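Local coordinates for adhesion and penetration protein autotransporter (PDB 3SYJ), which promotes adherence to and invasion of host cells, is probably a serine protease, and mediates bacterial aggregation through self-association of its passenger domain, the part described here, at residues 97-103 / 116-122; 311-317 / 328-334; 820-824 / 865-869; 905-911 / 945-949. All blocks are in the same frame, centred on the assembly; numbering follows the deposited sequence.

How the contacts relate
The four contacts form two pairs at opposite ends of a long beta-helical passenger domain. Contacts 1 and 2 touch: Lys100 NZ forms a salt bridge with Asp317 OD1 (2.8 Å), joining the protease-like domain to a small hairpin leaving the stalk. Contact 1 is largely buried, whereas contacts 2 and 4 are only partly buried. About 88 Å away, centre to centre, from contact 1 lies contact 3, whose centre is about 15 Å from that of contact 4; both reach the same sheet, and Phe867 packs against Leu908. Contacts 1, 2 and 4 are antiparallel pairings rich in backbone bonds; buried contact 3 instead relies on side chains over aromatic rings.

Contact 1: 97-103 / 116-122; sequences KIVKRNN and YHNPRLH
Two strong backbone bonds, Val99 N to Arg120 O (2.8 Å) and Arg120 N to Lys100 O (2.7 Å), frame a beta bulge: the antiparallel register slips by one residue between the non-hydrogen-bonded pair Ile98–Leu121 (CA-CA 4.5 Å) and the hydrogen-bonded pair Lys100–Arg120 (CA-CA 5.2 Å). Val99 is the extra residue, at phi/psi -111/-13. Asn102 takes left-handed angles (50/57), which asparagine tolerates well; its ND2 donates to Asn118 O (2.9 Å) and its O accepts from Asn118 N (3.2 Å). His117 (chi1 p), its side chain about 10 Å from that of Ser218, the probable nucleophile, donates from ND1 to Asn103 OD1 (2.9 Å), while NE2 is hydrogen-bonded to Tyr77 OH. His122 N bonds Lys97 O weakly (2.8 Å), and Lys97 CG lies over the His122 ring, 4.2 Å from its centroid (CH-pi). Ile98 CG1 packs on Pro119 CB (3.9 Å) and Leu121 CD2 (4.1 Å). In this part of the protease-like domain, side-chain bonds from Asn102 and His117 thus supplement the backbone bond remaining beyond the bulge.

Contact 2: 311-317 / 328-334; sequences LPLKEKD and NIYSPRL
Tyr330 (chi1 p) sets one ring face against CG of Asp317, whose carboxylate forms a salt bridge with Lys100, and shares a side of this antiparallel pairing with Glu315 (chi1 t). Glu315 and Tyr330 form the hydrogen-bonded pair (CA-CA 5.4 Å): Tyr330 N to Glu315 O 2.8 Å, Glu315 N to Tyr330 O 2.9 Å. Lys316 and Ile329 are the non-hydrogen-bonded pair (CA-CA 4.8 Å), then Asp317 N reaches Asn328 O (2.8 Å); Asn328 has left-handed angles (49/42). Ser331, chi1 t, is an N-cap: OG donates to Leu313 O (2.8 Å) and accepts weakly from Leu334 N (3.4 Å). Pro332 suits the first turn, needing no amide donor, and its CG meets Glu315 CB (3.4 Å). Arg333, t at chi1 and chi2 but m at chi3, folds so that NE (2.8 Å) and NH2 (2.9 Å) grip Leu311 O. Leu313 CD1 packs against Leu334 CG (4.2 Å). The hairpin rests on strand 96-100, where Val99 touches Ser331 and Leu334, while helix 332-335 leads towards strand 340-343 of the beta-helix.

Contact 3: 820-824 / 865-869; sequences LNSAY and FQFTS
Two CH-pi contacts with exchanged roles distinguish this pairing, each segment supplying one ring and one aliphatic group. Leu820 CD1 stands 3.5 Å from the centroid of the Phe867 ring, and Gln866 CB stands 3.7 Å from that of Tyr824; both lie over the ring face, 17° off the normal. Rotamers set this up: Leu820 and Gln866 are m,t, Phe867 is m and Tyr824 t at chi1. The methylenes of Gln866 suit it to cover a ring; its OE1 is held by Thr819. Residues 865-869, part of strand 862-870, are extended throughout. Leu820 N to Gln866 O (3.1 Å) is the backbone bond between the two segments, continuing the parallel pairing of 816-819 before the chain turns away; a water weakly bonded to Asn821 N (2.7 Å) sits 2.8 Å from that same Gln866 O. Asn821 OD1 accepts from Ala823 N (2.9 Å), an Asx turn, and Tyr824 N bonds Asn821 O (3.1 Å), with residues 822-824 in helical angles. Asn821 ND2 donates to Arg849 O and Asp877 OD1, so the amide serves at both ends, which suits asparagine to the turn. Tyr824 thus returns over the strand, CB to Thr868 CG2 3.8 Å, and its OH reaches Ser892. Phe867 lies inside, against Leu879, Leu891 and Val893. Such stacking of coils, with hydrophobic residues inward and a loop leaving after a strand, typifies the parallel beta-helix of autotransporter passengers, here its pertactin-like part.

Contact 4: 905-911 / 945-949; sequences QLTLVES and EFRLH
Gln905 opens the pairing opposite His949 (CA-CA 5.2 Å). Leu906 then forms a hydrogen-bonded antiparallel pair with Leu948: Leu906 N to Leu948 O 3.1 Å, Leu948 N to Leu906 O 2.7 Å. Their side chains share one face, CB to CB 4.1 Å. Thr907 faces the other way in the non-hydrogen-bonded pair with Arg947 (CA-CA 4.1 Å); its OG1, with chi1 m, accepts from Arg947 NE (3.0 Å), so a small hydroxyl lets the long arginine lie across the strand. Next comes a classic beta bulge, with Leu908 N (2.9 Å) and Val909 N (3.2 Å) both donating to Phe946 O. Leu908, at phi/psi -110/-47, bends the chain round a corner and sets CD1 against Leu948 CG (3.7 Å). Val909 restores the pairing, its O taking Phe946 N (2.9 Å) while CB meets Phe946 CB (3.8 Å); the Phe946 ring meets Phe923 edge-to-face. Glu910 CB nears Glu945 OE2 (3.2 Å), and Ser911 N donates to that OE2 (3.3 Å). Strand 906-911 pairs in parallel with 875-881, while 945-949 is antiparallel to both 906-911 and 935-942, consistent with an antiparallel cap at the C-terminal end of the beta-helix. Leu906, Leu948, Val909 and Phe946 on one face are matched on the other by Thr907 and Arg947, whose NH2 forms a salt bridge with Glu945 OE1 (2.8 Å): a two-sided sheet, apolar towards the interior of the beta-helix and polar towards solvent.

Contact 1: 97-103 / 116-122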
# COMPACT_ATOMS: atom_id res chain seq x y z
N LYS A 97 -27.22 -13.18 -61.48
CA LYS A 97 -27.56 -13.68 -62.82
C LYS A 97 -27.13 -12.78 -63.96
O LYS A 97 -27.32 -11.57 -63.91
CB LYS A 97 -29.07 -13.90 -62.94
CG LYS A 97 -29.66 -14.88 -61.94
CD LYS A 97 -31.19 -14.84 -61.97
CE LYS A 97 -31.79 -15.70 -60.87
NZ LYS A 97 -33.28 -15.67 -60.89
N ILE A 98 -26.56 -13.38 -65.00
CA ILE A 98 -26.25 -12.67 -66.23
C ILE A 98 -27.54 -12.35 -66.99
O ILE A 98 -28.33 -13.25 -67.28
CB ILE A 98 -25.31 -13.52 -67.12
CG1 ILE A 98 -23.90 -13.59 -66.51
CG2 ILE A 98 -25.26 -12.97 -68.55
CD1 ILE A 98 -23.01 -14.65 -67.13
N VAL A 99 -27.75 -11.08 -67.32
CA VAL A 99 -28.94 -10.66 -68.04
C VAL A 99 -28.58 -10.22 -69.45
O VAL A 99 -29.45 -10.05 -70.30
CB VAL A 99 -29.67 -9.50 -67.31
CG1 VAL A 99 -30.04 -9.93 -65.90
CG2 VAL A 99 -28.80 -8.25 -67.28
N LYS A 100 -27.30 -10.03 -69.69
CA LYS A 100 -26.81 -9.63 -71.00
C LYS A 100 -25.32 -9.96 -71.07
O LYS A 100 -24.56 -9.52 -70.21
CB LYS A 100 -27.05 -8.13 -71.20
CG LYS A 100 -26.60 -7.60 -72.55
CD LYS A 100 -27.41 -8.23 -73.66
CE LYS A 100 -27.19 -7.47 -74.96
NZ LYS A 100 -27.67 -8.24 -76.14
N ARG A 101 -24.93 -10.73 -72.08
CA ARG A 101 -23.55 -11.24 -72.19
C ARG A 101 -22.58 -10.20 -72.74
O ARG A 101 -21.41 -10.19 -72.38
CB ARG A 101 -23.50 -12.49 -73.07
CG ARG A 101 -24.47 -13.58 -72.64
CD ARG A 101 -23.97 -14.95 -73.04
NE ARG A 101 -24.33 -15.91 -72.00
CZ ARG A 101 -23.45 -16.60 -71.28
NH1 ARG A 101 -22.15 -16.48 -71.47
NH2 ARG A 101 -23.89 -17.44 -70.36
N ASN A 102 -23.09 -9.33 -73.61
CA ASN A 102 -22.25 -8.36 -74.29
C ASN A 102 -21.03 -9.01 -74.93
O ASN A 102 -19.90 -8.64 -74.64
CB ASN A 102 -21.84 -7.23 -73.35
CG ASN A 102 -23.03 -6.40 -72.87
OD1 ASN A 102 -23.84 -5.94 -73.67
ND2 ASN A 102 -23.13 -6.20 -71.56
N ASN A 103 -21.29 -9.98 -75.80
CA ASN A 103 -20.24 -10.58 -76.61
C ASN A 103 -19.69 -9.56 -77.60
O ASN A 103 -20.43 -8.97 -78.37
CB ASN A 103 -20.76 -11.83 -77.34
CG ASN A 103 -21.12 -12.96 -76.39
OD1 ASN A 103 -20.48 -13.15 -75.35
ND2 ASN A 103 -22.14 -13.73 -76.74
N TYR A 116 -14.36 -12.43 -76.22
CA TYR A 116 -14.34 -11.46 -75.14
C TYR A 116 -15.76 -10.98 -74.90
O TYR A 116 -16.46 -10.62 -75.84
CB TYR A 116 -13.47 -10.27 -75.56
CG TYR A 116 -13.22 -9.25 -74.47
CD1 TYR A 116 -11.96 -9.09 -73.92
CD2 TYR A 116 -14.25 -8.43 -74.00
CE1 TYR A 116 -11.72 -8.16 -72.93
CE2 TYR A 116 -14.01 -7.48 -73.01
CZ TYR A 116 -12.75 -7.36 -72.48
OH TYR A 116 -12.49 -6.43 -71.50
N HIS A 117 -16.20 -11.00 -73.64
CA HIS A 117 -17.50 -10.42 -73.31
C HIS A 117 -17.56 -9.75 -71.93
O HIS A 117 -16.77 -10.05 -71.04
CB HIS A 117 -18.65 -11.44 -73.51
CG HIS A 117 -18.67 -12.55 -72.50
ND1 HIS A 117 -19.43 -13.68 -72.67
CD2 HIS A 117 -18.01 -12.71 -71.33
CE1 HIS A 117 -19.26 -14.49 -71.64
NE2 HIS A 117 -18.40 -13.93 -70.81
N ASN A 118 -18.51 -8.82 -71.78
CA ASN A 118 -18.69 -8.04 -70.55
C ASN A 118 -20.10 -8.18 -69.98
O ASN A 118 -20.90 -7.26 -70.08
CB ASN A 118 -18.43 -6.56 -70.83
CG ASN A 118 -17.04 -6.13 -70.42
OD1 ASN A 118 -16.62 -6.34 -69.29
ND2 ASN A 118 -16.32 -5.50 -71.34
N PRO A 119 -20.40 -9.35 -69.39
CA PRO A 119 -21.75 -9.64 -68.89
C PRO A 119 -22.26 -8.63 -67.87
O PRO A 119 -21.50 -8.14 -67.03
CB PRO A 119 -21.58 -11.01 -68.22
CG PRO A 119 -20.42 -11.63 -68.91
CD PRO A 119 -19.49 -10.49 -69.23
N ARG A 120 -23.55 -8.33 -67.97
CA ARG A 120 -24.25 -7.49 -67.00
C ARG A 120 -25.03 -8.42 -66.06
O ARG A 120 -25.65 -9.39 -66.52
CB ARG A 120 -25.21 -6.55 -67.74
CG ARG A 120 -25.97 -5.56 -66.88
CD ARG A 120 -27.04 -4.84 -67.69
NE ARG A 120 -27.52 -3.63 -67.02
CZ ARG A 120 -28.71 -3.09 -67.22
NH1 ARG A 120 -29.57 -3.63 -68.07
NH2 ARG A 120 -29.06 -1.99 -66.56
N LEU A 121 -24.96 -8.14 -64.77
CA LEU A 121 -25.63 -8.95 -63.75
C LEU A 121 -26.96 -8.32 -63.36
O LEU A 121 -27.18 -7.14 -63.59
CB LEU A 121 -24.73 -9.07 -62.52
CG LEU A 121 -23.34 -9.62 -62.82
CD1 LEU A 121 -22.47 -9.64 -61.56
CD2 LEU A 121 -23.44 -11.00 -63.43
N HIS A 122 -27.85 -9.10 -62.76
CA HIS A 122 -29.19 -8.59 -62.47
C HIS A 122 -29.24 -7.76 -61.18
O HIS A 122 -30.20 -7.02 -60.97
CB HIS A 122 -30.24 -9.72 -62.48
CG HIS A 122 -30.34 -10.50 -61.21
ND1 HIS A 122 -29.26 -11.14 -60.64
CD2 HIS A 122 -31.40 -10.78 -60.41
CE1 HIS A 122 -29.64 -11.76 -59.54
NE2 HIS A 122 -30.94 -11.55 -59.38

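Contact 2: 311-317 / 328-334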
# COMPACT_ATOMS: atom_id res chain seq x y z
N LEU A 311 -41.38 -9.86 -72.68
CA LEU A 311 -40.18 -10.53 -73.19
C LEU A 311 -39.84 -11.75 -72.36
O LEU A 311 -40.18 -11.82 -71.17
CB LEU A 311 -38.99 -9.57 -73.21
CG LEU A 311 -39.13 -8.32 -74.08
CD1 LEU A 311 -37.85 -7.50 -74.07
CD2 LEU A 311 -39.50 -8.74 -75.49
N PRO A 312 -39.14 -12.73 -72.97
CA PRO A 312 -38.77 -13.97 -72.30
C PRO A 312 -37.78 -13.72 -71.17
O PRO A 312 -36.91 -12.85 -71.30
CB PRO A 312 -38.08 -14.79 -73.40
CG PRO A 312 -38.41 -14.10 -74.69
CD PRO A 312 -38.61 -12.66 -74.34
N LEU A 313 -37.92 -14.46 -70.08
CA LEU A 313 -36.97 -14.39 -68.99
C LEU A 313 -35.58 -14.88 -69.44
O LEU A 313 -34.55 -14.40 -68.96
CB LEU A 313 -37.48 -15.21 -67.81
CG LEU A 313 -36.78 -15.00 -66.47
CD1 LEU A 313 -36.55 -13.51 -66.23
CD2 LEU A 313 -37.60 -15.62 -65.34
N LYS A 314 -35.58 -15.83 -70.37
CA LYS A 314 -34.35 -16.37 -70.95
C LYS A 314 -34.40 -16.34 -72.47
O LYS A 314 -35.43 -16.62 -73.07
CB LYS A 314 -34.13 -17.82 -70.52
CG LYS A 314 -34.39 -18.09 -69.06
CD LYS A 314 -33.17 -17.81 -68.21
CE LYS A 314 -33.30 -18.50 -66.85
NZ LYS A 314 -34.45 -17.97 -66.06
N GLU A 315 -33.27 -16.02 -73.09
CA GLU A 315 -33.18 -16.07 -74.54
C GLU A 315 -31.72 -16.19 -74.97
O GLU A 315 -30.81 -15.95 -74.17
CB GLU A 315 -33.82 -14.83 -75.16
CG GLU A 315 -34.24 -15.00 -76.61
CD GLU A 315 -35.02 -13.81 -77.13
OE1 GLU A 315 -36.27 -13.88 -77.14
OE2 GLU A 315 -34.40 -12.80 -77.51
N LYS A 316 -31.51 -16.57 -76.22
CA LYS A 316 -30.16 -16.69 -76.75
C LYS A 316 -29.63 -15.33 -77.20
O LYS A 316 -30.24 -14.67 -78.04
CB LYS A 316 -30.12 -17.69 -77.90
CG LYS A 316 -28.75 -17.91 -78.51
CD LYS A 316 -28.74 -19.12 -79.43
CE LYS A 316 -27.45 -19.21 -80.24
NZ LYS A 316 -27.46 -20.40 -81.15
N ASP A 317 -28.50 -14.93 -76.64
CA ASP A 317 -27.91 -13.63 -76.92
C ASP A 317 -27.22 -13.64 -78.27
O ASP A 317 -27.09 -14.68 -78.92
CB ASP A 317 -26.92 -13.28 -75.81
CG ASP A 317 -26.82 -11.80 -75.56
OD1 ASP A 317 -27.22 -11.00 -76.43
OD2 ASP A 317 -26.33 -11.43 -74.47
N ASN A 328 -25.46 -19.40 -74.66
CA ASN A 328 -25.40 -17.94 -74.67
C ASN A 328 -26.61 -17.23 -74.06
O ASN A 328 -27.10 -16.26 -74.57
CB ASN A 328 -25.17 -17.43 -76.07
CG ASN A 328 -23.79 -17.60 -76.51
OD1 ASN A 328 -22.95 -16.82 -76.19
ND2 ASN A 328 -23.54 -18.62 -77.30
N ILE A 329 -27.06 -17.75 -72.96
CA ILE A 329 -28.27 -17.31 -72.36
C ILE A 329 -28.21 -15.90 -71.80
O ILE A 329 -27.29 -15.56 -71.12
CB ILE A 329 -28.69 -18.28 -71.31
CG1 ILE A 329 -29.23 -19.54 -71.99
CG2 ILE A 329 -29.70 -17.66 -70.44
CD1 ILE A 329 -29.10 -20.74 -71.20
N TYR A 330 -29.20 -15.09 -72.11
CA TYR A 330 -29.37 -13.80 -71.43
C TYR A 330 -30.82 -13.54 -71.05
O TYR A 330 -31.65 -14.39 -71.25
CB TYR A 330 -28.76 -12.66 -72.23
CG TYR A 330 -29.62 -12.10 -73.28
CD1 TYR A 330 -29.93 -10.77 -73.30
CD2 TYR A 330 -30.13 -12.89 -74.27
CE1 TYR A 330 -30.71 -10.27 -74.27
CE2 TYR A 330 -30.90 -12.39 -75.22
CZ TYR A 330 -31.20 -11.09 -75.22
OH TYR A 330 -31.96 -10.60 -76.20
N SER A 331 -31.11 -12.37 -70.47
CA SER A 331 -32.46 -12.09 -70.00
C SER A 331 -33.00 -10.80 -70.63
O SER A 331 -32.81 -9.72 -70.09
CB SER A 331 -32.47 -11.96 -68.49
OG SER A 331 -33.80 -11.83 -68.00
N PRO A 332 -33.66 -10.93 -71.79
CA PRO A 332 -34.18 -9.75 -72.49
C PRO A 332 -35.14 -8.97 -71.60
O PRO A 332 -35.22 -7.74 -71.69
CB PRO A 332 -34.95 -10.34 -73.68
CG PRO A 332 -34.48 -11.75 -73.80
CD PRO A 332 -34.08 -12.19 -72.43
N ARG A 333 -35.87 -9.69 -70.75
CA ARG A 333 -36.86 -9.11 -69.84
C ARG A 333 -36.22 -8.21 -68.78
O ARG A 333 -36.71 -7.11 -68.51
CB ARG A 333 -37.66 -10.22 -69.17
CG ARG A 333 -38.55 -9.75 -68.02
CD ARG A 333 -39.30 -10.92 -67.41
NE ARG A 333 -40.16 -11.58 -68.39
CZ ARG A 333 -40.89 -12.66 -68.16
NH1 ARG A 333 -40.88 -13.23 -66.96
NH2 ARG A 333 -41.64 -13.18 -69.13
N LEU A 334 -35.15 -8.69 -68.16
CA LEU A 334 -34.49 -7.93 -67.10
C LEU A 334 -33.55 -6.88 -67.68
O LEU A 334 -33.46 -5.77 -67.17
CB LEU A 334 -33.75 -8.86 -66.15
CG LEU A 334 -34.61 -9.87 -65.38
CD1 LEU A 334 -33.75 -10.78 -64.53
CD2 LEU A 334 -35.63 -9.17 -64.52

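Contact 3: 820-824 / 865-869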
# COMPACT_ATOMS: atom_id res chain seq x y z
N LEU A 820 12.99 -18.84 8.05
CA LEU A 820 12.49 -17.69 8.81
C LEU A 820 13.05 -16.36 8.32
O LEU A 820 12.47 -15.31 8.58
CB LEU A 820 12.81 -17.86 10.30
CG LEU A 820 12.11 -18.99 11.07
CD1 LEU A 820 12.50 -18.95 12.54
CD2 LEU A 820 10.61 -18.89 10.93
N ASN A 821 14.16 -16.41 7.61
CA ASN A 821 14.86 -15.20 7.19
C ASN A 821 15.49 -15.33 5.81
O ASN A 821 16.13 -16.35 5.50
CB ASN A 821 15.92 -14.82 8.23
CG ASN A 821 16.36 -13.36 8.11
OD1 ASN A 821 16.93 -12.95 7.10
ND2 ASN A 821 16.10 -12.59 9.16
N SER A 822 15.31 -14.29 5.00
CA SER A 822 15.82 -14.27 3.63
C SER A 822 17.35 -14.31 3.56
O SER A 822 17.93 -14.54 2.50
CB SER A 822 15.30 -13.04 2.89
OG SER A 822 15.83 -11.85 3.46
N ALA A 823 18.00 -14.09 4.70
CA ALA A 823 19.46 -14.05 4.73
C ALA A 823 20.07 -15.44 4.86
O ALA A 823 21.29 -15.61 4.80
CB ALA A 823 19.93 -13.16 5.87
N TYR A 824 19.21 -16.44 5.01
CA TYR A 824 19.67 -17.79 5.28
C TYR A 824 20.56 -18.37 4.17
O TYR A 824 21.44 -19.18 4.45
CB TYR A 824 18.48 -18.71 5.57
CG TYR A 824 18.85 -20.13 5.92
CD1 TYR A 824 19.06 -20.51 7.25
CD2 TYR A 824 18.99 -21.09 4.93
CE1 TYR A 824 19.40 -21.81 7.57
CE2 TYR A 824 19.33 -22.39 5.25
CZ TYR A 824 19.53 -22.74 6.57
OH TYR A 824 19.87 -24.04 6.87
N PHE A 865 12.38 -26.09 10.09
CA PHE A 865 12.51 -24.64 10.21
C PHE A 865 13.98 -24.26 10.08
O PHE A 865 14.83 -24.82 10.76
CB PHE A 865 11.97 -24.16 11.56
CG PHE A 865 10.47 -24.27 11.70
CD1 PHE A 865 9.63 -23.27 11.20
CD2 PHE A 865 9.89 -25.35 12.34
CE1 PHE A 865 8.26 -23.37 11.34
CE2 PHE A 865 8.52 -25.45 12.49
CZ PHE A 865 7.70 -24.45 11.99
N GLN A 866 14.28 -23.31 9.19
CA GLN A 866 15.65 -22.83 9.00
C GLN A 866 15.87 -21.48 9.68
O GLN A 866 15.16 -20.51 9.41
CB GLN A 866 15.98 -22.74 7.51
CG GLN A 866 15.97 -24.08 6.80
CD GLN A 866 16.39 -24.00 5.34
OE1 GLN A 866 16.15 -23.00 4.66
NE2 GLN A 866 17.02 -25.06 4.85
N PHE A 867 16.85 -21.44 10.57
CA PHE A 867 17.14 -20.25 11.38
C PHE A 867 18.45 -19.58 10.96
O PHE A 867 19.37 -20.25 10.50
CB PHE A 867 17.26 -20.63 12.86
CG PHE A 867 15.94 -20.82 13.55
CD1 PHE A 867 15.51 -19.90 14.50
CD2 PHE A 867 15.15 -21.92 13.28
CE1 PHE A 867 14.30 -20.08 15.16
CE2 PHE A 867 13.94 -22.10 13.93
CZ PHE A 867 13.52 -21.18 14.87
N THR A 868 18.51 -18.27 11.14
CA THR A 868 19.78 -17.57 11.15
C THR A 868 19.98 -17.03 12.56
O THR A 868 19.01 -16.83 13.30
CB THR A 868 19.84 -16.40 10.14
OG1 THR A 868 18.93 -15.37 10.52
CG2 THR A 868 19.52 -16.88 8.73
N SER A 869 21.23 -16.81 12.95
CA SER A 869 21.52 -16.31 14.29
C SER A 869 22.87 -15.60 14.39
O SER A 869 23.73 -15.74 13.52
CB SER A 869 21.49 -17.46 15.29
OG SER A 869 22.62 -18.30 15.12
O HOH W 1 16.10 -18.00 8.51

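Contact 4: 905-911 / 945-949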
# COMPACT_ATOMS: atom_id res chain seq x y z
N GLN A 905 22.25 -18.53 27.05
CA GLN A 905 21.46 -19.41 26.20
C GLN A 905 20.78 -18.59 25.10
O GLN A 905 20.37 -17.46 25.32
CB GLN A 905 20.41 -20.17 27.02
CG GLN A 905 20.99 -21.14 28.04
CD GLN A 905 19.94 -22.08 28.62
OE1 GLN A 905 18.80 -21.69 28.82
NE2 GLN A 905 20.34 -23.31 28.88
N LEU A 906 20.66 -19.17 23.91
CA LEU A 906 19.91 -18.53 22.84
C LEU A 906 18.60 -19.27 22.60
O LEU A 906 18.60 -20.40 22.13
CB LEU A 906 20.73 -18.48 21.55
CG LEU A 906 20.07 -17.68 20.43
CD1 LEU A 906 19.71 -16.29 20.92
CD2 LEU A 906 20.97 -17.60 19.22
N THR A 907 17.49 -18.63 22.95
CA THR A 907 16.18 -19.21 22.70
C THR A 907 15.89 -19.24 21.20
O THR A 907 16.08 -18.24 20.51
CB THR A 907 15.07 -18.43 23.44
OG1 THR A 907 15.38 -18.35 24.84
CG2 THR A 907 13.71 -19.10 23.26
N LEU A 908 15.46 -20.39 20.69
CA LEU A 908 15.09 -20.52 19.29
C LEU A 908 13.58 -20.68 19.15
O LEU A 908 12.94 -20.01 18.34
CB LEU A 908 15.82 -21.69 18.63
CG LEU A 908 17.31 -21.47 18.38
CD1 LEU A 908 17.90 -22.64 17.62
CD2 LEU A 908 17.54 -20.16 17.62
N VAL A 909 13.02 -21.57 19.96
CA VAL A 909 11.58 -21.80 19.99
C VAL A 909 11.03 -21.45 21.37
O VAL A 909 11.47 -22.00 22.38
CB VAL A 909 11.25 -23.27 19.68
CG1 VAL A 909 9.74 -23.46 19.64
CG2 VAL A 909 11.89 -23.69 18.37
N GLU A 910 10.07 -20.54 21.41
CA GLU A 910 9.53 -20.06 22.67
C GLU A 910 8.01 -20.14 22.72
O GLU A 910 7.35 -20.48 21.74
CB GLU A 910 9.96 -18.61 22.92
CG GLU A 910 9.51 -17.65 21.83
CD GLU A 910 10.09 -16.25 21.99
OE1 GLU A 910 10.25 -15.80 23.14
OE2 GLU A 910 10.39 -15.61 20.96
N SER A 911 7.46 -19.82 23.89
CA SER A 911 6.02 -19.76 24.05
C SER A 911 5.53 -18.32 23.87
O SER A 911 6.27 -17.37 24.13
CB SER A 911 5.62 -20.27 25.43
OG SER A 911 4.25 -20.02 25.68
N GLU A 945 11.08 -24.00 27.08
CA GLU A 945 11.45 -23.46 25.77
C GLU A 945 12.66 -24.19 25.19
O GLU A 945 13.43 -24.81 25.93
CB GLU A 945 11.75 -21.96 25.88
CG GLU A 945 10.65 -21.18 26.55
CD GLU A 945 10.79 -19.68 26.38
OE1 GLU A 945 11.92 -19.15 26.51
OE2 GLU A 945 9.76 -19.02 26.11
N PHE A 946 12.82 -24.12 23.87
CA PHE A 946 13.93 -24.79 23.19
C PHE A 946 15.07 -23.81 22.91
O PHE A 946 14.92 -22.88 22.11
CB PHE A 946 13.46 -25.46 21.90
CG PHE A 946 12.56 -26.64 22.14
CD1 PHE A 946 13.07 -27.92 22.17
CD2 PHE A 946 11.20 -26.46 22.37
CE1 PHE A 946 12.25 -29.01 22.41
CE2 PHE A 946 10.38 -27.54 22.62
CZ PHE A 946 10.90 -28.82 22.63
N ARG A 947 16.20 -24.04 23.57
CA ARG A 947 17.31 -23.10 23.50
C ARG A 947 18.62 -23.75 23.05
O ARG A 947 18.79 -24.97 23.17
CB ARG A 947 17.52 -22.43 24.86
CG ARG A 947 16.24 -21.93 25.50
CD ARG A 947 16.55 -20.94 26.61
NE ARG A 947 15.32 -20.31 27.09
CZ ARG A 947 14.69 -20.67 28.21
NH1 ARG A 947 15.18 -21.65 28.95
NH2 ARG A 947 13.58 -20.05 28.58
N LEU A 948 19.52 -22.92 22.53
CA LEU A 948 20.89 -23.33 22.25
C LEU A 948 21.70 -23.16 23.52
O LEU A 948 21.71 -22.09 24.13
CB LEU A 948 21.49 -22.49 21.13
CG LEU A 948 21.00 -22.79 19.72
CD1 LEU A 948 21.72 -21.92 18.71
CD2 LEU A 948 21.18 -24.26 19.40
N HIS A 949 22.40 -24.22 23.90
CA HIS A 949 23.04 -24.27 25.20
C HIS A 949 24.48 -24.75 25.08
O HIS A 949 24.80 -25.59 24.24
CB HIS A 949 22.24 -25.20 26.12
CG HIS A 949 22.73 -25.24 27.53
ND1 HIS A 949 22.83 -26.41 28.25
CD2 HIS A 949 23.14 -24.25 28.36
CE1 HIS A 949 23.28 -26.14 29.46
NE2 HIS A 949 23.48 -24.84 29.56